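Local coordinates for protein peptide methionine sulfoxide reductase msrA/msrB (Neisseria gonorrhoeae, PDB 2H30) that probably passes electrons from DsbD, through its N-terminal thioredoxin domain, to the methionine sulfoxide reductase domains that follow it, at residues T15-D27 / V105-L117. The protein carries 2 engineered substitutions. Sequence-based numbering, arbitrary orientation.
Engineered in segment 15-27: Met20 (natural residue Leu), Met23 (natural residue Leu).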
# COMPACT_ATOMS: atom_id res chain seq x y z
N THR A 15 -16.03 1.29 3.93
CA THR A 15 -15.05 0.43 3.25
C THR A 15 -13.70 1.14 3.23
O THR A 15 -13.62 2.38 3.37
CB THR A 15 -15.43 0.18 1.79
OG1 THR A 15 -15.47 1.43 1.05
CG2 THR A 15 -16.76 -0.60 1.66
N VAL A 16 -12.64 0.38 2.97
CA VAL A 16 -11.34 1.02 2.82
C VAL A 16 -11.31 2.11 1.75
O VAL A 16 -10.82 3.20 2.03
CB VAL A 16 -10.18 -0.04 2.60
CG1 VAL A 16 -8.88 0.64 2.29
CG2 VAL A 16 -10.04 -0.89 3.84
N PRO A 17 -11.81 1.85 0.53
CA PRO A 17 -11.81 2.97 -0.45
C PRO A 17 -12.61 4.18 -0.01
O PRO A 17 -12.19 5.31 -0.30
CB PRO A 17 -12.37 2.36 -1.75
CG PRO A 17 -12.30 0.86 -1.57
CD PRO A 17 -12.31 0.59 -0.07
N HIS A 18 -13.72 3.98 0.71
CA HIS A 18 -14.49 5.14 1.17
C HIS A 18 -13.65 5.94 2.15
O HIS A 18 -13.54 7.17 2.04
CB HIS A 18 -15.85 4.74 1.78
CG HIS A 18 -16.68 5.93 2.12
ND1 HIS A 18 -17.30 6.70 1.15
CD2 HIS A 18 -16.93 6.54 3.30
CE1 HIS A 18 -17.93 7.71 1.74
NE2 HIS A 18 -17.72 7.63 3.04
N THR A 19 -12.99 5.26 3.08
CA THR A 19 -12.15 5.92 4.04
C THR A 19 -10.98 6.66 3.36
O THR A 19 -10.56 7.74 3.76
CB THR A 19 -11.60 4.87 5.03
OG1 THR A 19 -12.70 4.26 5.71
CG2 THR A 19 -10.63 5.48 6.04
N MSE A 20 -10.44 6.02 2.35
CA MSE A 20 -9.26 6.58 1.72
C MSE A 20 -9.62 7.77 0.86
O MSE A 20 -8.80 8.64 0.58
CB MSE A 20 -8.56 5.50 0.93
CG MSE A 20 -7.19 5.86 0.50
SE MSE A 20 -6.64 4.23 -0.31
CE MSE A 20 -6.68 3.05 1.16
N SER A 21 -10.88 7.84 0.47
CA SER A 21 -11.30 8.94 -0.42
C SER A 21 -11.39 10.35 0.30
O SER A 21 -11.54 11.43 -0.32
CB SER A 21 -12.48 8.45 -1.31
OG SER A 21 -12.03 7.38 -2.23
N THR A 22 -11.14 10.36 1.61
CA THR A 22 -11.01 11.59 2.34
C THR A 22 -9.52 11.94 2.56
O THR A 22 -9.16 12.89 3.27
CB THR A 22 -11.77 11.45 3.70
OG1 THR A 22 -10.96 10.70 4.60
CG2 THR A 22 -13.06 10.64 3.49
N MSE A 23 -8.62 11.17 1.92
CA MSE A 23 -7.20 11.30 2.24
C MSE A 23 -6.41 11.86 1.07
O MSE A 23 -6.86 11.80 -0.09
CB MSE A 23 -6.62 9.93 2.62
CG MSE A 23 -7.22 9.46 3.93
SE MSE A 23 -6.46 7.67 4.32
CE MSE A 23 -7.62 7.35 5.83
N LYS A 24 -5.23 12.43 1.40
CA LYS A 24 -4.35 12.92 0.34
C LYS A 24 -3.18 12.00 0.19
O LYS A 24 -2.95 11.14 1.07
CB LYS A 24 -3.76 14.26 0.76
CG LYS A 24 -4.82 15.37 0.94
CD LYS A 24 -4.13 16.64 1.37
CE LYS A 24 -5.19 17.75 1.40
NZ LYS A 24 -4.54 19.08 1.56
N THR A 25 -2.48 12.18 -0.91
CA THR A 25 -1.17 11.52 -1.06
C THR A 25 -0.06 12.38 -0.51
O THR A 25 -0.28 13.53 -0.07
CB THR A 25 -0.88 11.22 -2.49
OG1 THR A 25 -0.68 12.45 -3.22
CG2 THR A 25 -1.99 10.30 -3.07
N ALA A 26 1.16 11.86 -0.57
CA ALA A 26 2.29 12.60 -0.03
C ALA A 26 2.57 13.88 -0.82
O ALA A 26 3.32 14.79 -0.31
CB ALA A 26 3.54 11.68 0.01
N ASP A 27 2.09 13.97 -2.05
CA ASP A 27 2.24 15.20 -2.88
C ASP A 27 1.01 16.10 -2.83
O ASP A 27 0.94 17.06 -3.61
CB ASP A 27 2.70 14.95 -4.32
CG ASP A 27 1.68 14.18 -5.18
OD1 ASP A 27 0.45 14.33 -5.00
OD2 ASP A 27 2.08 13.44 -6.11
N VAL A 105 1.74 7.23 -2.73
CA VAL A 105 1.87 7.14 -1.30
C VAL A 105 0.72 7.88 -0.65
O VAL A 105 0.78 9.14 -0.54
CB VAL A 105 3.21 7.67 -0.77
CG1 VAL A 105 3.23 7.51 0.75
CG2 VAL A 105 4.42 6.91 -1.44
N VAL A 106 -0.26 7.14 -0.15
CA VAL A 106 -1.36 7.78 0.59
C VAL A 106 -0.84 8.07 1.98
O VAL A 106 -0.18 7.24 2.60
CB VAL A 106 -2.54 6.83 0.66
CG1 VAL A 106 -3.68 7.35 1.63
CG2 VAL A 106 -3.09 6.55 -0.71
N THR A 107 -1.20 9.23 2.54
CA THR A 107 -0.80 9.59 3.88
C THR A 107 -2.05 9.52 4.78
O THR A 107 -2.99 10.33 4.60
CB THR A 107 -0.10 10.96 3.93
OG1 THR A 107 -0.88 11.99 3.27
CG2 THR A 107 1.23 10.89 3.28
N ASP A 108 -2.06 8.57 5.69
CA ASP A 108 -3.22 8.33 6.57
C ASP A 108 -2.83 8.83 7.94
O ASP A 108 -2.23 8.13 8.73
CB ASP A 108 -3.48 6.82 6.61
CG ASP A 108 -4.70 6.44 7.43
OD1 ASP A 108 -5.21 7.29 8.22
OD2 ASP A 108 -5.12 5.27 7.30
N ASN A 109 -3.21 10.10 8.23
CA ASN A 109 -2.78 10.70 9.48
C ASN A 109 -3.41 9.93 10.63
O ASN A 109 -4.67 9.81 10.66
CB ASN A 109 -3.21 12.18 9.47
CG ASN A 109 -2.60 12.99 10.63
OD1 ASN A 109 -3.06 14.11 10.91
ND2 ASN A 109 -1.61 12.45 11.30
N GLY A 110 -2.57 9.40 11.52
CA GLY A 110 -3.03 8.58 12.66
C GLY A 110 -3.31 7.11 12.35
O GLY A 110 -3.64 6.30 13.24
N GLY A 111 -3.13 6.72 11.09
CA GLY A 111 -3.22 5.29 10.79
C GLY A 111 -4.62 4.67 10.92
O GLY A 111 -4.76 3.55 11.42
N THR A 112 -5.63 5.40 10.44
CA THR A 112 -7.01 4.89 10.52
C THR A 112 -7.18 3.53 9.85
O THR A 112 -7.70 2.58 10.43
CB THR A 112 -7.95 5.86 9.86
OG1 THR A 112 -7.95 7.05 10.69
CG2 THR A 112 -9.37 5.29 9.86
N ILE A 113 -6.65 3.41 8.63
CA ILE A 113 -6.92 2.18 7.88
C ILE A 113 -6.10 1.04 8.50
O ILE A 113 -6.61 -0.07 8.70
CB ILE A 113 -6.54 2.35 6.43
CG1 ILE A 113 -7.40 3.47 5.82
CG2 ILE A 113 -6.61 0.97 5.68
CD1 ILE A 113 -6.92 3.88 4.52
N ALA A 114 -4.84 1.31 8.85
CA ALA A 114 -4.03 0.29 9.48
C ALA A 114 -4.71 -0.23 10.76
O ALA A 114 -4.75 -1.42 11.03
CB ALA A 114 -2.60 0.84 9.75
N GLN A 115 -5.23 0.69 11.58
CA GLN A 115 -5.93 0.27 12.78
C GLN A 115 -7.18 -0.56 12.45
O GLN A 115 -7.40 -1.60 13.08
CB GLN A 115 -6.31 1.49 13.61
CG GLN A 115 -5.09 2.12 14.24
CD GLN A 115 -5.49 3.31 15.06
OE1 GLN A 115 -6.27 3.16 16.00
NE2 GLN A 115 -5.07 4.49 14.67
N ASN A 116 -7.99 -0.12 11.48
CA ASN A 116 -9.17 -0.88 11.04
C ASN A 116 -8.82 -2.28 10.57
O ASN A 116 -9.58 -3.21 10.74
CB ASN A 116 -9.93 -0.16 9.92
CG ASN A 116 -10.56 1.15 10.37
OD1 ASN A 116 -10.93 1.98 9.51
ND2 ASN A 116 -10.68 1.35 11.67
N LEU A 117 -7.67 -2.41 9.91
CA LEU A 117 -7.25 -3.69 9.39
C LEU A 117 -6.39 -4.49 10.34
O LEU A 117 -5.95 -5.60 9.98
CB LEU A 117 -6.56 -3.50 8.01
CG LEU A 117 -7.39 -2.82 6.94
CD1 LEU A 117 -6.63 -2.88 5.57
CD2 LEU A 117 -8.72 -3.38 6.78
O HOH W 1 -10.89 1.65 6.81
O HOH W 2 -4.46 12.40 4.09
O HOH W 3 -0.32 14.78 2.41
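Lys24 and Ala26 hold residues 24-26 against the edge of strand 105-107 with two direct backbone bonds. Thr107 N donates to Lys24 O at 3.0 Å; this bond is almost straight and lies in the carbonyl plane. Ala26 N donates to Val105 O at 2.7 Å, with a more bent N-H angle of 135°. Thr25 and Val106 form the antiparallel non-hydrogen-bonded pair between them. One water bridges Lys24 N and Thr107 O in place of a direct bond. Chi1 of 52° turns Thr107 OG1 to the side of residues 24-25, where it donates to a second water, held by Thr25 O.

Beyond the strand, contacts are mainly apolar. Selenomethionine Met23, an engineered residue, runs extended over Asp108, and its CE lies 3.4 Å from Asp108 OD1. The Asp108 carboxylate is occupied by the start of helix 112-116. Ile113 N meets the syn lone pair of OD2 at 2.8 Å, and Thr112 N reaches OD1 from above the carboxylate plane. Ile113 CD1 packs between CE of Met23 and CE of Met20, also engineered; Ile113 CD1 and Met20 CE are tight at 3.5 Å. Thr19 CG2 lies 3.8 Å from Ile113 CG1, and Val16 touches Ile113 and Leu117. Val16 and Met20 also touch Ile43 of strand 41-45, and Ile113 and Leu117 touch Phe45. Helices 16-20 and 112-116 run nearly antiparallel (157°). A third water donates to Asn116 OD1 and makes a long, weak contact with Thr19 OG1.

Strands 105-107, 73-78 and 41-45 are parallel in the thioredoxin-fold core; residues 24-25 add a short, weakly bonded antiparallel edge.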